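Local coordinates for protein Sqt1 (Chaetomium thermophilum, PDB 4ZOY) that probably acts as a dedicated WD40-repeat chaperone that captures a newly made ribosomal protein during its translation, as part of ribosome biogenesis, at residues A[195-200]-A[255-260]; A[263-268]-A[332-337]. All coordinates share one frame; numbering follows the deposited sequence.

Contact 1. Residues A[195-200]-A[255-260]; sequences AGAWSP and VAVSPT
The V255 side chain presses its CG1 over the faces of two successive peptide groups, A195-G196 and G196-A197. CG1 stands 3.6 Å from G196 C, above the planes of both amides. The P200 ring meets the other segment by its CG and CD margin. CG comes up against two successive carbonyl oxygens, 3.3 Å from S258 O and 3.4 Å from P259 O, while CD rests 3.8 Å from V257 CG1. The W198 indole turns away from the contact, with NE1 hydrogen-bonded to A146 O and the rings packed on C148, P149, V219 and L205.

The strands run parallel, 5° apart with their axes 5.9 Å from each other, yet no hydrogen bond joins them. This is the meeting of first strands from two successive blades of an eight-bladed WD40 propeller, where small apolar groups fill the wedge between sheets. The methyls of A195 and A197 flank V255 CG1, the first at 3.8 Å, because chi1 of 63° sets CG1 between the backbone N and the carbonyl carbon. Next along the strand, V257 continues the row: CG2 lies against A197 O and W198 O, and CG1, anti to the backbone N (chi1 179°), meets S199 CA at 3.8 Å. An alanine at V257 would probably open a gap beside S199 and P200, leaving P200 CD without its apolar neighbour. V255 also packs on A206 and V208 of strand 204-209, and V257 touches V264 and L278. Past the strand end, S199 OG bonds to D201 OD1 and L204 N, turning its polar end to its own blade.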
loop_
_atom_site.group_PDB
_atom_site.type_symbol
_atom_site.label_atom_id
_atom_site.label_comp_id
_atom_site.label_asym_id
_atom_site.label_seq_id
_atom_site.Cartn_x
_atom_site.Cartn_y
_atom_site.Cartn_z
ATOM N N ALA A 195 -6.466 6.906 -1.663
ATOM C CA ALA A 195 -5.557 6.205 -0.760
ATOM C C ALA A 195 -5.993 6.338 0.684
ATOM O O ALA A 195 -6.680 7.299 1.054
ATOM C CB ALA A 195 -4.109 6.724 -0.911
ATOM N N GLY A 196 -5.546 5.386 1.499
ATOM C CA GLY A 196 -5.812 5.381 2.928
ATOM C C GLY A 196 -4.674 4.776 3.713
ATOM O O GLY A 196 -3.954 3.909 3.220
ATOM N N ALA A 197 -4.514 5.232 4.952
ATOM C CA ALA A 197 -3.498 4.707 5.846
ATOM C C ALA A 197 -3.958 4.832 7.279
ATOM O O ALA A 197 -4.458 5.873 7.697
ATOM C CB ALA A 197 -2.170 5.427 5.646
ATOM N N TRP A 198 -3.761 3.768 8.036
ATOM C CA TRP A 198 -4.061 3.821 9.461
ATOM C C TRP A 198 -2.910 4.418 10.237
ATOM O O TRP A 198 -1.750 4.273 9.850
ATOM C CB TRP A 198 -4.325 2.423 10.005
ATOM C CG TRP A 198 -5.562 1.728 9.485
ATOM C CD1 TRP A 198 -5.662 0.955 8.358
ATOM C CD2 TRP A 198 -6.846 1.679 10.117
ATOM N NE1 TRP A 198 -6.942 0.466 8.228
ATOM C CE2 TRP A 198 -7.687 0.896 9.299
ATOM C CE3 TRP A 198 -7.375 2.252 11.281
ATOM C CZ2 TRP A 198 -9.025 0.652 9.624
ATOM C CZ3 TRP A 198 -8.698 2.010 11.597
ATOM C CH2 TRP A 198 -9.509 1.218 10.773
ATOM N N SER A 199 -3.219 5.046 11.365
ATOM C CA SER A 199 -2.176 5.311 12.345
ATOM C C SER A 199 -1.672 3.982 12.925
ATOM O O SER A 199 -2.403 2.993 12.931
ATOM C CB SER A 199 -2.698 6.233 13.457
ATOM O OG SER A 199 -3.804 5.648 14.153
ATOM N N PRO A 200 -0.430 3.946 13.420
ATOM C CA PRO A 200 0.120 2.690 13.949
ATOM C C PRO A 200 -0.698 2.076 15.086
ATOM O O PRO A 200 -0.708 0.843 15.193
ATOM C CB PRO A 200 1.516 3.101 14.436
ATOM C CG PRO A 200 1.885 4.243 13.517
ATOM C CD PRO A 200 0.597 5.002 13.322
ATOM N N VAL A 255 -0.872 8.737 0.856
ATOM C CA VAL A 255 -0.979 9.111 2.260
ATOM C C VAL A 255 -0.194 8.107 3.095
ATOM O O VAL A 255 -0.137 6.922 2.770
ATOM C CB VAL A 255 -2.469 9.199 2.705
ATOM C CG1 VAL A 255 -3.158 7.845 2.600
ATOM C CG2 VAL A 255 -2.595 9.745 4.127
ATOM N N ALA A 256 0.429 8.604 4.159
ATOM C CA ALA A 256 1.197 7.783 5.080
ATOM C C ALA A 256 1.179 8.445 6.453
ATOM O O ALA A 256 1.141 9.676 6.571
ATOM C CB ALA A 256 2.627 7.584 4.586
ATOM N N VAL A 257 1.186 7.623 7.497
ATOM C CA VAL A 257 1.219 8.123 8.867
ATOM C C VAL A 257 2.553 7.741 9.518
ATOM O O VAL A 257 3.064 6.655 9.292
ATOM C CB VAL A 257 0.024 7.575 9.681
ATOM C CG1 VAL A 257 0.088 8.080 11.121
ATOM C CG2 VAL A 257 -1.292 7.995 9.043
ATOM N N SER A 258 3.129 8.648 10.310
ATOM C CA SER A 258 4.447 8.422 10.909
ATOM C C SER A 258 4.395 7.354 12.001
ATOM O O SER A 258 3.321 7.071 12.533
ATOM C CB SER A 258 5.004 9.735 11.470
ATOM O OG SER A 258 4.261 10.144 12.609
ATOM N N PRO A 259 5.551 6.754 12.332
ATOM C CA PRO A 259 5.548 5.628 13.282
ATOM C C PRO A 259 5.038 5.971 14.682
ATOM O O PRO A 259 4.597 5.059 15.378
ATOM C CB PRO A 259 7.022 5.215 13.353
ATOM C CG PRO A 259 7.632 5.729 12.127
ATOM C CD PRO A 259 6.853 6.915 11.663
ATOM N N THR A 260 5.122 7.231 15.098
ATOM C CA THR A 260 4.572 7.611 16.400
ATOM C C THR A 260 3.116 8.039 16.316
ATOM O O THR A 260 2.490 8.322 17.334
ATOM C CB THR A 260 5.347 8.772 17.025
ATOM O OG1 THR A 260 5.246 9.914 16.166
ATOM C CG2 THR A 260 6.808 8.402 17.227
#

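Contact 2. Residues A[263-268]-A[332-337]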
loop_
_atom_site.group_PDB
_atom_site.type_symbol
_atom_site.label_atom_id
_atom_site.label_comp_id
_atom_site.label_asym_id
_atom_site.label_seq_id
_atom_site.Cartn_x
_atom_site.Cartn_y
_atom_site.Cartn_z
ATOM N N VAL A 263 2.175 12.621 12.925
ATOM C CA VAL A 263 1.837 13.349 11.707
ATOM C C VAL A 263 1.349 12.430 10.611
ATOM O O VAL A 263 1.628 11.229 10.605
ATOM C CB VAL A 263 3.034 14.177 11.140
ATOM C CG1 VAL A 263 3.592 15.133 12.195
ATOM C CG2 VAL A 263 4.133 13.275 10.639
ATOM N N VAL A 264 0.632 13.035 9.678
ATOM C CA VAL A 264 0.261 12.374 8.441
ATOM C C VAL A 264 0.872 13.153 7.277
ATOM O O VAL A 264 0.901 14.389 7.295
ATOM C CB VAL A 264 -1.285 12.256 8.304
ATOM C CG1 VAL A 264 -1.960 13.626 8.371
ATOM C CG2 VAL A 264 -1.669 11.521 7.026
ATOM N N ALA A 265 1.405 12.418 6.297
ATOM C CA ALA A 265 1.887 13.005 5.042
ATOM C C ALA A 265 0.910 12.675 3.940
ATOM O O ALA A 265 0.467 11.530 3.827
ATOM C CB ALA A 265 3.267 12.476 4.693
ATOM N N VAL A 266 0.574 13.674 3.126
ATOM C CA VAL A 266 -0.238 13.443 1.933
ATOM C C VAL A 266 0.562 13.881 0.719
ATOM O O VAL A 266 1.348 14.820 0.782
ATOM C CB VAL A 266 -1.605 14.175 1.960
ATOM C CG1 VAL A 266 -2.406 13.728 3.175
ATOM C CG2 VAL A 266 -1.430 15.696 1.980
ATOM N N GLY A 267 0.393 13.154 -0.373
ATOM C CA GLY A 267 1.141 13.429 -1.585
ATOM C C GLY A 267 0.184 13.568 -2.738
ATOM O O GLY A 267 -0.831 12.876 -2.817
ATOM N N GLY A 268 0.487 14.491 -3.641
ATOM C CA GLY A 268 -0.434 14.739 -4.724
ATOM C C GLY A 268 0.190 15.279 -5.988
ATOM O O GLY A 268 1.363 15.070 -6.254
ATOM N N GLU A 332 2.910 9.389 -5.977
ATOM C CA GLU A 332 2.048 8.219 -6.007
ATOM C C GLU A 332 2.288 7.283 -4.831
ATOM O O GLU A 332 1.467 6.392 -4.580
ATOM C CB GLU A 332 2.239 7.457 -7.319
ATOM C CG GLU A 332 1.661 8.187 -8.538
ATOM C CD GLU A 332 0.134 8.261 -8.531
ATOM O OE1 GLU A 332 -0.505 7.604 -7.679
ATOM O OE2 GLU A 332 -0.434 8.975 -9.392
ATOM N N SER A 333 3.387 7.487 -4.103
ATOM C CA SER A 333 3.698 6.607 -2.994
ATOM C C SER A 333 4.518 7.349 -1.941
ATOM O O SER A 333 5.473 8.044 -2.275
ATOM C CB SER A 333 4.442 5.363 -3.510
ATOM O OG SER A 333 4.729 4.489 -2.435
ATOM N N LEU A 334 4.127 7.184 -0.674
ATOM C CA LEU A 334 4.752 7.821 0.479
ATOM C C LEU A 334 5.007 6.768 1.538
ATOM O O LEU A 334 4.132 5.938 1.797
ATOM C CB LEU A 334 3.844 8.900 1.089
ATOM C CG LEU A 334 3.739 10.251 0.397
ATOM C CD1 LEU A 334 2.537 11.025 0.953
ATOM C CD2 LEU A 334 5.026 11.001 0.624
ATOM N N ALA A 335 6.175 6.814 2.166
ATOM C CA ALA A 335 6.449 5.918 3.288
ATOM C C ALA A 335 7.359 6.558 4.306
ATOM O O ALA A 335 8.415 7.102 3.968
ATOM C CB ALA A 335 7.057 4.623 2.789
ATOM N N PHE A 336 6.938 6.515 5.566
ATOM C CA PHE A 336 7.826 6.825 6.674
ATOM C C PHE A 336 8.665 5.607 7.026
ATOM O O PHE A 336 8.150 4.483 7.076
ATOM C CB PHE A 336 7.035 7.255 7.915
ATOM C CG PHE A 336 6.441 8.636 7.827
ATOM C CD1 PHE A 336 7.161 9.745 8.251
ATOM C CD2 PHE A 336 5.159 8.817 7.343
ATOM C CE1 PHE A 336 6.605 11.021 8.188
ATOM C CE2 PHE A 336 4.595 10.088 7.277
ATOM C CZ PHE A 336 5.322 11.187 7.707
ATOM N N SER A 337 9.946 5.817 7.283
ATOM C CA SER A 337 10.766 4.744 7.811
ATOM C C SER A 337 10.251 4.336 9.180
ATOM O O SER A 337 9.907 5.197 9.990
ATOM C CB SER A 337 12.224 5.174 7.908
ATOM O OG SER A 337 12.990 4.205 8.612
#
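L334 and F336 carry the strand 331-336 side of this contact against V263, A265 and G267. The apolar side-chain pairs centre on the F336 ring. A265 CB lies 3.8 Å from CE2 and V263 CG2 3.8 Å from CZ, so the two small groups share one end of the ring; the V263 side chain crosses that of F336 at about a right angle. CG of F336, anti to the carbonyl carbon (chi1 -74°), carries the ring against strand 263-268.

Side chain meets backbone at L334. Its CD1 stands above the plane of the V266-G267 peptide, 3.3 Å from G267 N and 3.5 Å from V266 C, and reaches A265 O at 3.6 Å. G267 has no side chain to hold it off.

No backbone bond forms: the strands run antiparallel at 161°, with axes 7.3 Å apart, and belong to adjacent propeller blades. Strand 263-268 bonds instead within its own sheet, A265 with A256 and V264 with V276. Since no hydrogen bond crosses, the join between the blades here rests on apolar contact and close fit.

How the contacts relate
Following the chain from the N terminus, contact 1 closes the loop from strand 193-198 to strand 252-257, which holds the rest of the blade that begins with 193-198: strands 204-209, 214-218 and 235-239. Contact 2 then opens on the next strand, 263-268, and closes at strand 331-336, after strands 273-277 and 320-324. The two are in series and neither crosses the other. They meet in the middle blade, where strands 252-257 and 263-268 are neighbours and S258 N probably hydrogen-bonds to V263 O. That blade is thus gripped by the blade before it at 195-200 and the one after it at 332-337, tying three consecutive blades together.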